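Local structure of possible galactose mutarotase (Streptomyces platensis subsp. rosaceus, 4RNL) at residues A[12-16]-A[64-68]; A[28-34]-A[158-163]; A[146-152]-A[169-175]; A[227-231]-A[240-245]. The protein is of unproven function but is probably an aldose 1-epimerase that interconverts the alpha and beta anomers of a sugar such as galactose. All blocks are in the same frame, centred on the assembly; numbering follows the deposited sequence.

Interaction 1 of 4, residues A[12-16]-A[64-68]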
loop_
_atom_site.group_PDB
_atom_site.type_symbol
_atom_site.label_atom_id
_atom_site.label_comp_id
_atom_site.label_asym_id
_atom_site.label_seq_id
_atom_site.Cartn_x
_atom_site.Cartn_y
_atom_site.Cartn_z
ATOM N N PRO A 12 -10.920 -21.262 -3.037
ATOM C CA PRO A 12 -10.953 -20.598 -4.346
ATOM C C PRO A 12 -11.759 -19.304 -4.248
ATOM O O PRO A 12 -12.735 -19.264 -3.487
ATOM C CB PRO A 12 -11.695 -21.605 -5.229
ATOM C CG PRO A 12 -11.441 -22.935 -4.582
ATOM C CD PRO A 12 -11.402 -22.655 -3.100
ATOM N N PHE A 13 -11.361 -18.276 -4.994
ATOM C CA PHE A 13 -12.056 -16.987 -4.973
ATOM C C PHE A 13 -12.610 -16.621 -6.349
ATOM O O PHE A 13 -13.348 -15.643 -6.487
ATOM C CB PHE A 13 -11.127 -15.876 -4.464
ATOM C CG PHE A 13 -11.836 -14.572 -4.181
ATOM C CD1 PHE A 13 -12.873 -14.520 -3.255
ATOM C CD2 PHE A 13 -11.462 -13.401 -4.832
ATOM C CE1 PHE A 13 -13.536 -13.320 -2.984
ATOM C CE2 PHE A 13 -12.113 -12.193 -4.567
ATOM C CZ PHE A 13 -13.154 -12.153 -3.642
ATOM N N GLY A 14 -12.264 -17.420 -7.358
ATOM C CA GLY A 14 -12.846 -17.288 -8.685
ATOM C C GLY A 14 -11.787 -17.369 -9.767
ATOM O O GLY A 14 -10.658 -17.765 -9.498
ATOM N N THR A 15 -12.144 -16.993 -10.991
ATOM C CA THR A 15 -11.177 -16.977 -12.087
ATOM C C THR A 15 -11.178 -15.622 -12.780
ATOM O O THR A 15 -12.230 -15.001 -12.946
ATOM C CB THR A 15 -11.511 -18.036 -13.154
ATOM O OG1 THR A 15 -12.814 -17.769 -13.685
ATOM C CG2 THR A 15 -11.497 -19.428 -12.559
ATOM N N LEU A 16 -10.002 -15.174 -13.200
ATOM C CA LEU A 16 -9.899 -13.983 -14.034
ATOM C C LEU A 16 -10.500 -14.283 -15.396
ATOM O O LEU A 16 -10.794 -15.440 -15.711
ATOM C CB LEU A 16 -8.438 -13.533 -14.174
ATOM C CG LEU A 16 -7.747 -13.113 -12.873
ATOM C CD1 LEU A 16 -6.299 -12.728 -13.124
ATOM C CD2 LEU A 16 -8.508 -11.973 -12.203
ATOM N N PHE A 64 -13.913 -4.852 -2.636
ATOM C CA PHE A 64 -15.097 -5.406 -3.279
ATOM C C PHE A 64 -15.363 -6.795 -2.740
ATOM O O PHE A 64 -14.438 -7.482 -2.287
ATOM C CB PHE A 64 -14.887 -5.512 -4.787
ATOM C CG PHE A 64 -14.562 -4.205 -5.457
ATOM C CD1 PHE A 64 -15.516 -3.197 -5.538
ATOM C CD2 PHE A 64 -13.314 -4.003 -6.039
ATOM C CE1 PHE A 64 -15.224 -1.998 -6.172
ATOM C CE2 PHE A 64 -13.011 -2.805 -6.674
ATOM C CZ PHE A 64 -13.970 -1.803 -6.744
ATOM N N ALA A 65 -16.625 -7.206 -2.812
ATOM C CA ALA A 65 -17.043 -8.527 -2.364
ATOM C C ALA A 65 -16.576 -9.610 -3.327
ATOM O O ALA A 65 -16.414 -10.767 -2.932
ATOM C CB ALA A 65 -18.561 -8.575 -2.211
ATOM N N ASP A 66 -16.347 -9.231 -4.583
ATOM C CA ASP A 66 -16.142 -10.213 -5.644
ATOM C C ASP A 66 -14.905 -9.945 -6.497
ATOM O O ASP A 66 -14.490 -8.800 -6.661
ATOM C CB ASP A 66 -17.369 -10.248 -6.553
ATOM C CG ASP A 66 -17.571 -8.943 -7.299
ATOM O OD1 ASP A 66 -17.609 -7.878 -6.641
ATOM O OD2 ASP A 66 -17.682 -8.985 -8.546
ATOM N N LEU A 67 -14.341 -11.005 -7.067
ATOM C CA LEU A 67 -13.144 -10.893 -7.892
ATOM C C LEU A 67 -13.373 -10.045 -9.145
ATOM O O LEU A 67 -12.523 -9.236 -9.512
ATOM C CB LEU A 67 -12.641 -12.284 -8.288
ATOM C CG LEU A 67 -11.404 -12.312 -9.189
ATOM C CD1 LEU A 67 -10.229 -11.652 -8.478
ATOM C CD2 LEU A 67 -11.063 -13.747 -9.598
ATOM N N ALA A 68 -14.524 -10.231 -9.784
ATOM C CA ALA A 68 -14.850 -9.532 -11.030
ATOM C C ALA A 68 -14.728 -8.016 -10.902
ATOM O O ALA A 68 -14.280 -7.341 -11.831
ATOM C CB ALA A 68 -16.245 -9.912 -11.507
HETATM O O HOH W 1 -15.534 -13.730 -6.265
#
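A classic beta bulge lies near the end of strand 7-15, an edge strand of an antiparallel five-stranded sheet at the N-terminal end of this galactose-mutarotase-type beta fold, and helix 67-72 starts against it. F13 and G14 both face V22 of the neighbouring strand 21-28. The F13 ring reaches the turn before the helix: CZ lies 3.6 Å from A65 O, which sits at the ring edge, and CE2 is 3.8 Å from L67 CB. G14, with phi 135° and psi -167°, adopts a backbone that a side chain would not tolerate, and a CB there would also press on L67; instead L67 CD2 comes to 3.7 Å from G14 C. The same methyl lies 3.7 Å from T15 N, while the T15 CA-to-CB bond points away. L16 finishes the apolar patch, its CD2 4.1 Å from L67 CD2. L67, the buried residue of the contact, also rests on V22 and Y41. D66 is the N-cap, its side chain capping a backbone N just beyond the segment, and OD1 also bonds S69 OG. No direct hydrogen bond joins the segments; one water bridges them, donating to F13 O at 2.9 Å and accepting from L67 N at 3.1 Å.

Interaction 2 of 4, residues A[28-34]-A[158-163]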
loop_
_atom_site.group_PDB
_atom_site.type_symbol
_atom_site.label_atom_id
_atom_site.label_comp_id
_atom_site.label_asym_id
_atom_site.label_seq_id
_atom_site.Cartn_x
_atom_site.Cartn_y
_atom_site.Cartn_z
ATOM N N GLU A 28 -7.055 -15.401 10.658
ATOM C CA GLU A 28 -8.007 -15.107 11.724
ATOM C C GLU A 28 -7.350 -15.254 13.094
ATOM O O GLU A 28 -6.842 -16.327 13.417
ATOM C CB GLU A 28 -9.200 -16.066 11.632
ATOM C CG GLU A 28 -10.086 -16.082 12.865
ATOM C CD GLU A 28 -10.967 -14.859 12.959
ATOM O OE1 GLU A 28 -11.953 -14.780 12.197
ATOM O OE2 GLU A 28 -10.677 -13.978 13.796
ATOM N N SER A 29 -7.365 -14.191 13.900
ATOM C CA SER A 29 -6.796 -14.262 15.247
ATOM C C SER A 29 -7.825 -14.091 16.363
ATOM O O SER A 29 -7.463 -13.827 17.510
ATOM C CB SER A 29 -5.621 -13.286 15.426
ATOM O OG SER A 29 -5.990 -11.933 15.177
ATOM N N GLY A 30 -9.103 -14.246 16.029
ATOM C CA GLY A 30 -10.150 -14.288 17.043
ATOM C C GLY A 30 -10.886 -12.973 17.228
ATOM O O GLY A 30 -10.511 -11.960 16.634
ATOM N N PRO A 31 -11.933 -12.974 18.065
ATOM C CA PRO A 31 -12.758 -11.769 18.227
ATOM C C PRO A 31 -11.989 -10.562 18.771
ATOM O O PRO A 31 -12.311 -9.428 18.414
ATOM C CB PRO A 31 -13.866 -12.217 19.197
ATOM C CG PRO A 31 -13.389 -13.510 19.792
ATOM C CD PRO A 31 -12.497 -14.138 18.768
ATOM N N ALA A 32 -10.977 -10.794 19.599
ATOM C CA ALA A 32 -10.181 -9.692 20.133
ATOM C C ALA A 32 -9.055 -9.314 19.181
ATOM O O ALA A 32 -8.325 -8.349 19.417
ATOM C CB ALA A 32 -9.624 -10.050 21.505
ATOM N N GLY A 33 -8.910 -10.089 18.110
ATOM C CA GLY A 33 -7.877 -9.842 17.122
ATOM C C GLY A 33 -8.452 -9.357 15.807
ATOM O O GLY A 33 -9.364 -8.529 15.783
ATOM N N LEU A 34 -7.917 -9.879 14.709
ATOM C CA LEU A 34 -8.312 -9.429 13.389
ATOM C C LEU A 34 -8.752 -10.589 12.532
ATOM O O LEU A 34 -8.408 -11.742 12.799
ATOM C CB LEU A 34 -7.122 -8.776 12.676
ATOM C CG LEU A 34 -6.399 -7.583 13.280
ATOM C CD1 LEU A 34 -5.413 -7.068 12.258
ATOM C CD2 LEU A 34 -7.388 -6.510 13.667
ATOM N N LEU A 158 -0.240 -12.530 10.728
ATOM C CA LEU A 158 -1.127 -11.902 11.686
ATOM C C LEU A 158 -0.748 -12.382 13.067
ATOM O O LEU A 158 -0.540 -13.575 13.280
ATOM C CB LEU A 158 -2.582 -12.285 11.378
ATOM C CG LEU A 158 -3.682 -11.773 12.306
ATOM C CD1 LEU A 158 -3.710 -10.240 12.332
ATOM C CD2 LEU A 158 -5.039 -12.331 11.871
ATOM N N SER A 159 -0.636 -11.450 13.999
ATOM C CA SER A 159 -0.421 -11.797 15.398
ATOM C C SER A 159 -1.303 -10.898 16.240
ATOM O O SER A 159 -1.091 -9.683 16.266
ATOM C CB SER A 159 1.045 -11.588 15.782
ATOM O OG SER A 159 1.263 -11.949 17.137
ATOM N N ALA A 160 -2.293 -11.488 16.909
ATOM C CA ALA A 160 -3.267 -10.717 17.685
ATOM C C ALA A 160 -3.890 -9.601 16.844
ATOM O O ALA A 160 -4.567 -9.863 15.848
ATOM C CB ALA A 160 -2.626 -10.151 18.960
ATOM N N GLY A 161 -3.645 -8.350 17.225
ATOM C CA GLY A 161 -4.240 -7.236 16.509
ATOM C C GLY A 161 -3.357 -6.601 15.447
ATOM O O GLY A 161 -3.686 -5.531 14.940
ATOM N N ALA A 162 -2.247 -7.252 15.101
ATOM C CA ALA A 162 -1.283 -6.639 14.182
ATOM C C ALA A 162 -1.092 -7.451 12.909
ATOM O O ALA A 162 -0.788 -8.640 12.968
ATOM C CB ALA A 162 0.062 -6.439 14.876
ATOM N N LEU A 163 -1.246 -6.795 11.760
ATOM C CA LEU A 163 -0.944 -7.407 10.466
ATOM C C LEU A 163 0.445 -6.966 10.021
ATOM O O LEU A 163 0.716 -5.768 9.923
ATOM C CB LEU A 163 -1.951 -6.949 9.406
ATOM C CG LEU A 163 -1.636 -7.343 7.961
ATOM C CD1 LEU A 163 -1.787 -8.847 7.785
ATOM C CD2 LEU A 163 -2.537 -6.581 6.993
#
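Two tight turns meet here: a type I turn, G30 to G33, in the loop between strands 21-28 and 35-39, and the type II' turn, S159 to A162, of the hairpin formed by strands 150-159 and 162-171. S29, in the p rotamer (chi1 58°), points its hydroxyl at the hairpin: OG donates to A160 O at 2.6 Å and accepts from L34 N at 2.9 Å. G33 lies against this hydroxyl, where a CB would clash with S29 OG and A160 O. L34 (m, t) extends CD1 against the hairpin turn, 3.6 Å from L158 CD1 and 3.5 Å from G161 O. L158 (t, p) sets its CD2 3.5 Å from both S29 OG and L34 O. E28 turns back on its own loop, OE2 accepting from G30 N at 2.7 Å and forming a salt bridge with R57. The contact thus joins the N-terminal sheet to the nine-stranded sheet; S29 OG, donating across it and accepting within its own loop, is satisfied in both roles and ties that loop's turn to the hairpin.

Interaction 3 of 4, residues A[146-152]-A[169-175]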
loop_
_atom_site.group_PDB
_atom_site.type_symbol
_atom_site.label_atom_id
_atom_site.label_comp_id
_atom_site.label_asym_id
_atom_site.label_seq_id
_atom_site.Cartn_x
_atom_site.Cartn_y
_atom_site.Cartn_z
ATOM N N PHE A 146 11.047 -2.667 -17.003
ATOM C CA PHE A 146 12.062 -2.680 -15.946
ATOM C C PHE A 146 13.083 -3.776 -16.233
ATOM O O PHE A 146 12.708 -4.899 -16.561
ATOM C CB PHE A 146 11.407 -2.900 -14.574
ATOM C CG PHE A 146 10.507 -1.775 -14.139
ATOM C CD1 PHE A 146 11.025 -0.674 -13.475
ATOM C CD2 PHE A 146 9.138 -1.821 -14.382
ATOM C CE1 PHE A 146 10.202 0.376 -13.071
ATOM C CE2 PHE A 146 8.304 -0.772 -13.986
ATOM C CZ PHE A 146 8.832 0.324 -13.328
ATOM N N PRO A 147 14.383 -3.456 -16.114
ATOM C CA PRO A 147 15.421 -4.446 -16.417
ATOM C C PRO A 147 15.638 -5.423 -15.258
ATOM O O PRO A 147 15.388 -5.091 -14.097
ATOM C CB PRO A 147 16.664 -3.577 -16.638
ATOM C CG PRO A 147 16.451 -2.404 -15.724
ATOM C CD PRO A 147 14.948 -2.167 -15.679
ATOM N N GLY A 148 16.077 -6.636 -15.575
ATOM C CA GLY A 148 16.393 -7.610 -14.546
ATOM C C GLY A 148 15.210 -8.458 -14.134
ATOM O O GLY A 148 14.089 -7.959 -13.995
ATOM N N ALA A 149 15.457 -9.750 -13.941
ATOM C CA ALA A 149 14.439 -10.624 -13.363
ATOM C C ALA A 149 14.428 -10.407 -11.856
ATOM O O ALA A 149 15.450 -10.594 -11.188
ATOM C CB ALA A 149 14.745 -12.075 -13.686
ATOM N N LEU A 150 13.276 -10.015 -11.321
ATOM C CA LEU A 150 13.154 -9.710 -9.897
ATOM C C LEU A 150 12.382 -10.822 -9.190
ATOM O O LEU A 150 11.202 -11.028 -9.454
ATOM C CB LEU A 150 12.457 -8.359 -9.694
ATOM C CG LEU A 150 12.446 -7.819 -8.261
ATOM C CD1 LEU A 150 13.846 -7.360 -7.842
ATOM C CD2 LEU A 150 11.434 -6.688 -8.099
ATOM N N ASP A 151 13.068 -11.534 -8.299
ATOM C CA ASP A 151 12.482 -12.633 -7.531
ATOM C C ASP A 151 11.879 -12.050 -6.258
ATOM O O ASP A 151 12.608 -11.629 -5.362
ATOM C CB ASP A 151 13.583 -13.641 -7.184
ATOM C CG ASP A 151 13.038 -14.958 -6.653
ATOM O OD1 ASP A 151 11.824 -15.056 -6.416
ATOM O OD2 ASP A 151 13.829 -15.907 -6.470
ATOM N N VAL A 152 10.549 -12.018 -6.175
ATOM C CA VAL A 152 9.871 -11.282 -5.105
ATOM C C VAL A 152 9.068 -12.194 -4.194
ATOM O O VAL A 152 8.346 -13.073 -4.669
ATOM C CB VAL A 152 8.892 -10.224 -5.677
ATOM C CG1 VAL A 152 8.229 -9.420 -4.545
ATOM C CG2 VAL A 152 9.604 -9.303 -6.648
ATOM N N ALA A 169 13.159 -9.055 -1.956
ATOM C CA ALA A 169 13.463 -9.280 -3.368
ATOM C C ALA A 169 14.943 -9.407 -3.640
ATOM O O ALA A 169 15.764 -8.838 -2.925
ATOM C CB ALA A 169 12.875 -8.175 -4.237
ATOM N N THR A 170 15.275 -10.155 -4.689
ATOM C CA THR A 170 16.625 -10.150 -5.253
ATOM C C THR A 170 16.486 -10.016 -6.759
ATOM O O THR A 170 15.413 -10.270 -7.306
ATOM C CB THR A 170 17.411 -11.433 -4.928
ATOM O OG1 THR A 170 16.708 -12.572 -5.447
ATOM C CG2 THR A 170 17.607 -11.588 -3.419
ATOM N N THR A 171 17.567 -9.628 -7.427
ATOM C CA THR A 171 17.522 -9.385 -8.865
ATOM C C THR A 171 18.737 -9.986 -9.551
ATOM O O THR A 171 19.785 -10.134 -8.925
ATOM C CB THR A 171 17.458 -7.874 -9.164
ATOM O OG1 THR A 171 17.248 -7.671 -10.567
ATOM C CG2 THR A 171 18.755 -7.177 -8.733
ATOM N N ASP A 172 18.609 -10.353 -10.827
ATOM C CA ASP A 172 19.776 -10.848 -11.566
ATOM C C ASP A 172 20.473 -9.761 -12.393
ATOM O O ASP A 172 21.473 -10.021 -13.073
ATOM C CB ASP A 172 19.448 -12.095 -12.416
ATOM C CG ASP A 172 18.522 -11.803 -13.591
ATOM O OD1 ASP A 172 18.167 -10.627 -13.829
ATOM O OD2 ASP A 172 18.156 -12.771 -14.297
ATOM N N ALA A 173 19.947 -8.542 -12.326
ATOM C CA ALA A 173 20.577 -7.400 -12.988
ATOM C C ALA A 173 20.118 -6.117 -12.306
ATOM O O ALA A 173 19.036 -6.102 -11.721
ATOM C CB ALA A 173 20.218 -7.383 -14.471
ATOM N N PRO A 174 20.932 -5.046 -12.368
ATOM C CA PRO A 174 20.530 -3.795 -11.705
ATOM C C PRO A 174 19.142 -3.337 -12.134
ATOM O O PRO A 174 18.787 -3.410 -13.317
ATOM C CB PRO A 174 21.593 -2.792 -12.169
ATOM C CG PRO A 174 22.813 -3.641 -12.413
ATOM C CD PRO A 174 22.286 -4.952 -12.955
ATOM N N THR A 175 18.351 -2.904 -11.158
ATOM C CA THR A 175 16.990 -2.496 -11.417
ATOM C C THR A 175 16.582 -1.496 -10.350
ATOM O O THR A 175 17.381 -1.171 -9.475
ATOM C CB THR A 175 16.046 -3.717 -11.415
ATOM O OG1 THR A 175 14.807 -3.363 -12.039
ATOM C CG2 THR A 175 15.793 -4.240 -9.993
#
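These segments form the open end of the antiparallel beta hairpin of strands 150-159 and 162-171, within the nine-stranded sheet of the mutarotase-type fold. D151 and T170 make the hydrogen-bonded pair: D151 N donates to T170 O at 2.8 Å, and T170 N to D151 O at 3.1 Å. L150 with T171 and V152 with A169 are non-hydrogen-bonded pairs, whose side chains share the opposite face from D151 and T170; there L150 CD1 packs 3.8 Å from A169 CB. D151 OD1 is satisfied outside the pair, by H136 NE2. Beyond the strands the pairing continues with a side chain standing in for backbone: D172 N donates to A149 O at 3.2 Å, while A149 N is taken by D172 OD1 at 2.9 Å. G148 fits close to the loop, where a CB would clash with A173 O and T171 OG1; its N is bonded to D141 and its O to R84. T171 OG1 donates to A173 O at 2.6 Å within its own segment. R84 also bonds T175 OG1, and this hydroxyl donates to P147 O at 2.7 Å.

Interaction 4 of 4, residues A[227-231]-A[240-245]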
loop_
_atom_site.group_PDB
_atom_site.type_symbol
_atom_site.label_atom_id
_atom_site.label_comp_id
_atom_site.label_asym_id
_atom_site.label_seq_id
_atom_site.Cartn_x
_atom_site.Cartn_y
_atom_site.Cartn_z
ATOM N N THR A 227 2.155 24.876 7.060
ATOM C CA THR A 227 1.412 24.446 5.882
ATOM C C THR A 227 0.300 23.462 6.245
ATOM O O THR A 227 0.224 22.964 7.374
ATOM C CB THR A 227 2.313 23.707 4.878
ATOM O OG1 THR A 227 2.563 22.380 5.367
ATOM C CG2 THR A 227 3.644 24.433 4.666
ATOM N N ARG A 228 -0.539 23.155 5.264
ATOM C CA ARG A 228 -1.620 22.190 5.455
ATOM C C ARG A 228 -1.085 20.765 5.605
ATOM O O ARG A 228 -1.855 19.830 5.867
ATOM C CB ARG A 228 -2.597 22.266 4.270
ATOM C CG ARG A 228 -2.002 21.741 2.950
ATOM C CD ARG A 228 -2.912 22.052 1.755
ATOM N NE ARG A 228 -4.158 21.316 1.896
ATOM C CZ ARG A 228 -4.374 20.105 1.393
ATOM N NH1 ARG A 228 -5.536 19.516 1.593
ATOM N NH2 ARG A 228 -3.445 19.495 0.675
ATOM N N PHE A 229 0.227 20.583 5.451
ATOM C CA PHE A 229 0.801 19.235 5.531
ATOM C C PHE A 229 1.376 18.919 6.911
ATOM O O PHE A 229 1.997 17.877 7.110
ATOM C CB PHE A 229 1.857 19.046 4.435
ATOM C CG PHE A 229 1.347 19.387 3.064
ATOM C CD1 PHE A 229 0.595 18.465 2.343
ATOM C CD2 PHE A 229 1.582 20.639 2.513
ATOM C CE1 PHE A 229 0.109 18.778 1.081
ATOM C CE2 PHE A 229 1.098 20.966 1.248
ATOM C CZ PHE A 229 0.358 20.033 0.533
ATOM N N ASP A 230 1.158 19.815 7.868
ATOM C CA ASP A 230 1.650 19.589 9.228
ATOM C C ASP A 230 0.735 18.633 9.999
ATOM O O ASP A 230 -0.364 19.015 10.424
ATOM C CB ASP A 230 1.793 20.922 9.983
ATOM C CG ASP A 230 2.598 20.793 11.272
ATOM O OD1 ASP A 230 2.898 19.649 11.687
ATOM O OD2 ASP A 230 2.928 21.841 11.886
ATOM N N PHE A 231 1.194 17.393 10.163
ATOM C CA PHE A 231 0.496 16.369 10.954
ATOM C C PHE A 231 1.353 15.942 12.139
ATOM O O PHE A 231 1.198 14.833 12.664
ATOM C CB PHE A 231 0.177 15.120 10.105
ATOM C CG PHE A 231 -0.973 15.300 9.140
ATOM C CD1 PHE A 231 -2.288 15.122 9.563
ATOM C CD2 PHE A 231 -0.741 15.597 7.797
ATOM C CE1 PHE A 231 -3.354 15.272 8.675
ATOM C CE2 PHE A 231 -1.801 15.752 6.900
ATOM C CZ PHE A 231 -3.113 15.586 7.337
ATOM N N ALA A 240 -8.028 17.256 1.109
ATOM C CA ALA A 240 -7.595 16.294 0.105
ATOM C C ALA A 240 -6.070 16.246 0.094
ATOM O O ALA A 240 -5.412 17.291 0.158
ATOM C CB ALA A 240 -8.111 16.706 -1.266
ATOM N N TYR A 241 -5.519 15.037 0.021
ATOM C CA TYR A 241 -4.076 14.841 -0.078
ATOM C C TYR A 241 -3.758 13.784 -1.118
ATOM O O TYR A 241 -4.534 12.851 -1.341
ATOM C CB TYR A 241 -3.480 14.424 1.283
ATOM C CG TYR A 241 -3.599 15.503 2.336
ATOM C CD1 TYR A 241 -2.615 16.474 2.469
ATOM C CD2 TYR A 241 -4.697 15.553 3.185
ATOM C CE1 TYR A 241 -2.722 17.482 3.419
ATOM C CE2 TYR A 241 -4.819 16.557 4.147
ATOM C CZ TYR A 241 -3.824 17.516 4.255
ATOM O OH TYR A 241 -3.931 18.514 5.204
ATOM N N ASP A 242 -2.613 13.947 -1.767
ATOM C CA ASP A 242 -2.022 12.907 -2.592
ATOM C C ASP A 242 -0.543 13.241 -2.608
ATOM O O ASP A 242 0.004 13.664 -3.629
ATOM C CB ASP A 242 -2.608 12.930 -4.003
ATOM C CG ASP A 242 -2.135 11.761 -4.850
ATOM O OD1 ASP A 242 -1.456 10.857 -4.303
ATOM O OD2 ASP A 242 -2.449 11.744 -6.064
ATOM N N HIS A 243 0.084 13.089 -1.443
ATOM C CA HIS A 243 1.413 13.640 -1.192
ATOM C C HIS A 243 2.275 12.680 -0.400
ATOM O O HIS A 243 1.779 11.958 0.468
ATOM C CB HIS A 243 1.290 14.944 -0.408
ATOM C CG HIS A 243 0.636 16.043 -1.183
ATOM N ND1 HIS A 243 -0.732 16.137 -1.320
ATOM C CD2 HIS A 243 1.160 17.073 -1.885
ATOM C CE1 HIS A 243 -1.025 17.196 -2.057
ATOM N NE2 HIS A 243 0.107 17.784 -2.409
ATOM N N ASN A 244 3.568 12.680 -0.714
ATOM C CA ASN A 244 4.553 11.909 0.022
ATOM C C ASN A 244 5.112 12.729 1.177
ATOM O O ASN A 244 5.481 13.896 1.002
ATOM C CB ASN A 244 5.705 11.505 -0.916
ATOM C CG ASN A 244 6.861 10.845 -0.178
ATOM O OD1 ASN A 244 6.798 9.660 0.166
ATOM N ND2 ASN A 244 7.935 11.604 0.049
ATOM N N PHE A 245 5.178 12.109 2.352
ATOM C CA PHE A 245 5.838 12.701 3.512
ATOM C C PHE A 245 7.216 12.066 3.717
ATOM O O PHE A 245 7.373 10.856 3.587
ATOM C CB PHE A 245 4.955 12.521 4.758
ATOM C CG PHE A 245 3.690 13.329 4.707
ATOM C CD1 PHE A 245 2.592 12.880 3.981
ATOM C CD2 PHE A 245 3.621 14.569 5.330
ATOM C CE1 PHE A 245 1.434 13.633 3.897
ATOM C CE2 PHE A 245 2.463 15.330 5.255
ATOM C CZ PHE A 245 1.375 14.873 4.537
#
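Five aromatic residues, F229, F231, Y241, H243 and F245, cluster where the loop between strands 222-223 and 235-236 folds over strand 242-246. F231 directs its edge at the face of Y241, with centroids 5.3 Å apart and planes at 64°, and meets F245 with CD2 4.0 Å from CZ. F229 presents its edge to the face of H243, centroids 4.7 Å apart, and packs CD1 3.6 Å from Y241 CE1 and CB 3.9 Å from F245 CE2; Y207 stacks on the same phenylalanine. Farther out, the R228 guanidinium lies flat on the Y241 face opposite F231, a cation-pi stack with CZ 4.1 Å from the ring centroid and planes at 15°. Its NH1 and NH2 both donate to A240 O, at 2.7 and 3.0 Å. Y241 OH donates to R228 O at 2.5 Å and is also bonded to R235. At the start of segment 227-231, T227 OG1 accepts from F229 N at 2.9 Å in an ST turn. Y241 therefore serves both chemistries, its ring held between a phenylalanine edge and an arginine cation while its hydroxyl binds backbone, so the loop is fixed to the seven-stranded sheet by aromatic and polar forces together.

From the N terminus, interaction 1 is the first to close: the end of strand 7-15 meets the start of helix 67-72, closing a loop that contains the other four strands of the five-stranded sheet. Interaction 2 opens within that span, at 28-34, and closes far later at 158-163, so the two cross; it connects that sheet to the nine-stranded one. Interaction 3 opens at 146-152 before interaction 2 has closed and ends at 169-175, so these cross as well. They use strands 150-159 and 162-171 at opposite ends of one hairpin, with centres about 34 Å apart. Interaction 4 follows in series, a short local closure on the seven-stranded sheet, on the opposite side of the chain's centre from interaction 1.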